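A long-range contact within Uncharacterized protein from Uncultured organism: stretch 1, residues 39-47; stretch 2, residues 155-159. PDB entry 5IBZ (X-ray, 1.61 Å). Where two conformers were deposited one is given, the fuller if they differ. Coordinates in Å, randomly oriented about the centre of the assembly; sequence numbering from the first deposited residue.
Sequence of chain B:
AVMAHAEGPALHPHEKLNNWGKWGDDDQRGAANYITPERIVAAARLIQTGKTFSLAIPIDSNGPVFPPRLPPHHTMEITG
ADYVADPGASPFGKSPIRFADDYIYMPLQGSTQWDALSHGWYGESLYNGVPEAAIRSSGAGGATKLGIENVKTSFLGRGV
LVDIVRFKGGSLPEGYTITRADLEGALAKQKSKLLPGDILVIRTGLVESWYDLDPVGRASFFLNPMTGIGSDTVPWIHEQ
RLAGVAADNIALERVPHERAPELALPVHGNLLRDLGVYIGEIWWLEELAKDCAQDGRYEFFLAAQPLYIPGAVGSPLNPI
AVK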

ATOM      1  N   ARG B  39     -39.339  -0.740   6.987  1.00 10.19           N
ATOM      2  CA  ARG B  39     -38.716  -2.049   6.974  1.00  8.58           C
ATOM      3  C   ARG B  39     -37.596  -2.161   7.998  1.00  8.96           C
ATOM      4  O   ARG B  39     -37.384  -3.237   8.536  1.00 10.35           O
ATOM      5  CB  ARG B  39     -38.247  -2.376   5.561  1.00 11.85           C
ATOM      6  CG  ARG B  39     -39.492  -2.614   4.707  1.00 14.97           C
ATOM      7  CD  ARG B  39     -39.276  -2.599   3.226  1.00 18.22           C
ATOM      8  NE  ARG B  39     -40.558  -2.848   2.569  1.00 17.02           N
ATOM      9  CZ  ARG B  39     -40.805  -2.586   1.289  1.00 15.98           C
ATOM     10  NH1 ARG B  39     -39.860  -2.084   0.521  1.00 14.84           N
ATOM     11  NH2 ARG B  39     -42.014  -2.830   0.776  1.00 17.51           N
ATOM     12  N   ILE B  40     -36.883  -1.063   8.251  1.00  9.39           N
ATOM     13  CA  ILE B  40     -35.872  -1.027   9.311  1.00  7.84           C
ATOM     14  C   ILE B  40     -36.512  -1.156  10.703  1.00  8.55           C
ATOM     15  O   ILE B  40     -36.013  -1.883  11.548  1.00  9.91           O
ATOM     16  CB  ILE B  40     -35.040   0.255   9.221  1.00  7.73           C
ATOM     17  CG1 ILE B  40     -34.255   0.241   7.918  1.00  9.51           C
ATOM     18  CG2 ILE B  40     -34.095   0.363  10.417  1.00 10.36           C
ATOM     19  CD1 ILE B  40     -33.581   1.574   7.589  1.00 13.21           C
ATOM     20  N   VAL B  41     -37.625  -0.470  10.914  1.00  9.25           N
ATOM     21  CA  VAL B  41     -38.342  -0.584  12.188  1.00  8.80           C
ATOM     22  C   VAL B  41     -38.798  -2.028  12.387  1.00 10.94           C
ATOM     23  O   VAL B  41     -38.661  -2.590  13.485  1.00 10.61           O
ATOM     24  CB  VAL B  41     -39.526   0.386  12.229  1.00 10.31           C
ATOM     25  CG1 VAL B  41     -40.408   0.125  13.460  1.00 10.01           C
ATOM     26  CG2 VAL B  41     -39.022   1.804  12.228  1.00  9.98           C
ATOM     27  N   ALA B  42     -39.362  -2.644  11.353  1.00 10.70           N
ATOM     28  CA  ALA B  42     -39.763  -4.044  11.456  1.00 10.17           C
ATOM     29  C   ALA B  42     -38.586  -4.975  11.784  1.00 10.28           C
ATOM     30  O   ALA B  42     -38.703  -5.877  12.628  1.00 13.01           O
ATOM     31  CB  ALA B  42     -40.450  -4.502  10.153  1.00 13.28           C
ATOM     32  N   ALA B  43     -37.442  -4.756  11.141  1.00  8.67           N
ATOM     33  CA  ALA B  43     -36.267  -5.568  11.383  1.00 10.58           C
ATOM     34  C   ALA B  43     -35.801  -5.427  12.831  1.00 10.25           C
ATOM     35  O   ALA B  43     -35.396  -6.405  13.470  1.00 10.57           O
ATOM     36  CB  ALA B  43     -35.154  -5.173  10.419  1.00 14.49           C
ATOM     37  N   ALA B  44     -35.860  -4.208  13.358  1.00  9.45           N
ATOM     38  CA  ALA B  44     -35.450  -3.963  14.738  1.00  9.20           C
ATOM     39  C   ALA B  44     -36.273  -4.762  15.734  1.00  9.60           C
ATOM     40  O   ALA B  44     -35.785  -5.100  16.824  1.00 10.28           O
ATOM     41  CB  ALA B  44     -35.542  -2.496  15.072  1.00 10.90           C
ATOM     42  N   ARG B  45     -37.532  -5.054  15.412  1.00  9.74           N
ATOM     43  CA  ARG B  45     -38.384  -5.820  16.323  0.55  9.69           C
ATOM     44  C   ARG B  45     -37.914  -7.278  16.435  1.00 10.93           C
ATOM     45  O   ARG B  45     -38.333  -8.017  17.338  1.00 13.02           O
ATOM     46  CB  ARG B  45     -39.849  -5.764  15.861  0.55 12.37           C
ATOM     47  CG  ARG B  45     -40.463  -4.361  15.834  0.55 10.12           C
ATOM     48  CD  ARG B  45     -40.594  -3.704  17.219  0.55 12.40           C
ATOM     49  NE  ARG B  45     -39.358  -3.160  17.771  0.55 11.75           N
ATOM     50  CZ  ARG B  45     -38.734  -2.058  17.364  0.55 18.69           C
ATOM     51  NH1 ARG B  45     -37.628  -1.690  17.981  0.55 11.48           N
ATOM     52  NH2 ARG B  45     -39.167  -1.343  16.329  0.55 18.06           N
ATOM     53  N   LEU B  46     -37.043  -7.695  15.522  1.00 11.28           N
ATOM     54  CA  LEU B  46     -36.468  -9.048  15.601  1.00 11.03           C
ATOM     55  C   LEU B  46     -35.327  -9.149  16.617  1.00 12.41           C
ATOM     56  O   LEU B  46     -34.835 -10.253  16.891  1.00 13.37           O
ATOM     57  CB  LEU B  46     -35.952  -9.503  14.234  1.00  9.10           C
ATOM     58  CG  LEU B  46     -37.008  -9.517  13.147  1.00 13.26           C
ATOM     59  CD1 LEU B  46     -36.371  -9.953  11.828  1.00 15.79           C
ATOM     60  CD2 LEU B  46     -38.178 -10.406  13.528  1.00 15.54           C
ATOM     61  N   ILE B  47     -34.912  -8.018  17.177  1.00 10.07           N
ATOM     62  CA  ILE B  47     -33.882  -8.020  18.211  1.00 10.58           C
ATOM     63  C   ILE B  47     -34.596  -8.303  19.544  1.00 11.65           C
ATOM     64  O   ILE B  47     -35.083  -7.397  20.239  1.00 12.11           O
ATOM     65  CB  ILE B  47     -33.078  -6.704  18.243  1.00  9.59           C
ATOM     66  CG1 ILE B  47     -32.396  -6.480  16.879  1.00 11.02           C
ATOM     67  CG2 ILE B  47     -32.018  -6.754  19.334  1.00 11.78           C
ATOM     68  CD1 ILE B  47     -31.655  -5.170  16.732  1.00 10.98           C
ATOM     69  N   PHE B 155     -28.160  -1.151   3.807  1.00  9.97           N
ATOM     70  CA  PHE B 155     -27.808  -2.505   4.252  1.00  9.04           C
ATOM     71  C   PHE B 155     -27.828  -2.649   5.767  1.00 10.58           C
ATOM     72  O   PHE B 155     -27.150  -3.507   6.334  1.00 10.33           O
ATOM     73  CB  PHE B 155     -26.454  -2.934   3.681  1.00  8.39           C
ATOM     74  CG  PHE B 155     -26.307  -2.634   2.213  1.00 14.39           C
ATOM     75  CD1 PHE B 155     -27.303  -2.948   1.323  1.00 17.92           C
ATOM     76  CD2 PHE B 155     -25.170  -1.997   1.743  1.00 17.48           C
ATOM     77  CE1 PHE B 155     -27.176  -2.627  -0.038  1.00 15.07           C
ATOM     78  CE2 PHE B 155     -25.028  -1.692   0.401  1.00 14.50           C
ATOM     79  CZ  PHE B 155     -26.033  -2.004  -0.482  1.00 16.48           C
ATOM     80  N   LEU B 156     -28.692  -1.867   6.385  0.53 10.30           N
ATOM     81  CA  LEU B 156     -29.029  -2.050   7.767  0.53 10.14           C
ATOM     82  C   LEU B 156     -30.546  -2.222   7.789  0.53  9.28           C
ATOM     83  O   LEU B 156     -31.289  -1.283   7.490  0.53 10.18           O
ATOM     84  CB  LEU B 156     -28.516  -0.865   8.574  0.53 11.98           C
ATOM     85  CG  LEU B 156     -28.779  -0.884  10.066  0.53  8.62           C
ATOM     86  CD1 LEU B 156     -27.625  -0.228  10.813  0.53 11.18           C
ATOM     87  CD2 LEU B 156     -30.100  -0.195  10.360  0.53 11.44           C
ATOM     88  N   GLY B 157     -31.001  -3.439   8.089  1.00  8.63           N
ATOM     89  CA  GLY B 157     -32.391  -3.805   7.907  1.00  8.35           C
ATOM     90  C   GLY B 157     -32.551  -5.276   8.181  1.00  9.99           C
ATOM     91  O   GLY B 157     -31.830  -5.846   9.015  1.00 10.75           O
ATOM     92  N   ARG B 158     -33.515  -5.899   7.509  1.00  9.74           N
ATOM     93  CA  ARG B 158     -33.819  -7.296   7.791  1.00  9.28           C
ATOM     94  C   ARG B 158     -32.926  -8.208   6.954  1.00  9.88           C
ATOM     95  O   ARG B 158     -32.738  -7.983   5.754  1.00 10.33           O
ATOM     96  CB  ARG B 158     -35.294  -7.594   7.520  1.00 11.05           C
ATOM     97  CG  ARG B 158     -35.907  -8.577   8.530  1.00 12.95           C
ATOM     98  CD  ARG B 158     -37.389  -8.735   8.305  1.00 16.19           C
ATOM     99  NE  ARG B 158     -37.576  -9.648   7.212  1.00 12.56           N
ATOM    100  CZ  ARG B 158     -38.276 -10.775   7.263  1.00 13.63           C
ATOM    101  NH1 ARG B 158     -38.966 -11.115   8.343  1.00 17.02           N
ATOM    102  NH2 ARG B 158     -38.321 -11.548   6.198  1.00 14.40           N
ATOM    103  N   GLY B 159     -32.333  -9.207   7.604  1.00  8.62           N
ATOM    104  CA  GLY B 159     -31.576 -10.226   6.899  1.00  8.31           C
ATOM    105  C   GLY B 159     -32.238 -11.569   7.117  1.00  9.77           C
ATOM    106  O   GLY B 159     -32.887 -11.797   8.145  1.00  7.94           O
TER

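Contact between the segment 39-47, which begins in a helix, and the segment 155-159 of the same chain, at least 112 residues apart in sequence. No hydrogen bond crosses between the two stretches; they meet by van der Waals packing, which buries 267 Å² summed over both sides. Stretch 1 presents Ile40, Ala43 and Leu46, spaced three residues apart and so brought to roughly the same side of the chain as it winds.

Phe155 opens stretch 2 but takes no part; its side chain is out of reach of stretch 1. Contact begins at Leu156, whose CA-to-CB bond points sideways while the end of its side chain comes nearer to the helix. There Leu156 CD2 lies 4.0 Å from Ile40 CG2, an apolar contact between two buried side chains. Leu156 has chi1 in the t well and chi2 between wells at 146°; two conformers were deposited, and the one described makes this contact. The backbone of the same residue is closer still: Leu156 O sits 3.4 Å from Ile40 CG1, a packing distance from a carbon that offers the carbonyl no polar hydrogen. Ile40, with chi1 m and chi2 t, thus meets both the side chain and the backbone of Leu156.

At Gly157 the chain turns a corner, with phi/psi of 173/-150. Gly157 CA comes within 4.7 Å of Ile40 CA, a very short spacing between two backbones, and 4.5 Å from Ile40 CG1. With no side chain on Gly157, main chain itself forms the packing surface. Ala43 CB reaches it directly, 3.4 Å from Gly157 C. The CA-to-CB bond of Ala43 points toward stretch 2 and carries only a methyl, consistent with the closeness of the two backbones here.

The same methyl continues onto Arg158. Ala43 CB is 3.4 Å from Arg158 N and 3.8 Å from Arg158 CB, while Ala43 CA and Arg158 CA are 4.7 Å apart, matching the spacing at Ile40 and Gly157. Ala43 therefore rests over the junction between Gly157 and Arg158. Farther out, the aliphatic part of Arg158 packs against Leu46, with Arg158 CG 3.6 Å from Leu46 CD1. The CA-to-CB bond of Leu46 points toward stretch 2, and the side chain adopts chi1 m, chi2 t; its CD1 also lies obliquely to the Arg158 guanidinium. The closest contact between the two side chains falls on the carbon chain of the arginine, whose NE and NH2 are hydrogen-bonded elsewhere in the structure. Of all the residues in the two stretches, Arg158 has the largest area covered by the other stretch, 58 Å².

Leu46 lies within a type I turn from Ala44 to Ile47, in which Ile47 N donates to Ala44 O at 3.1 Å; Leu46 N donates to Ala43 O at 2.9 Å. Gly159, in the strand that continues onward, makes no residue contact with stretch 1, and the interface ends at Arg158.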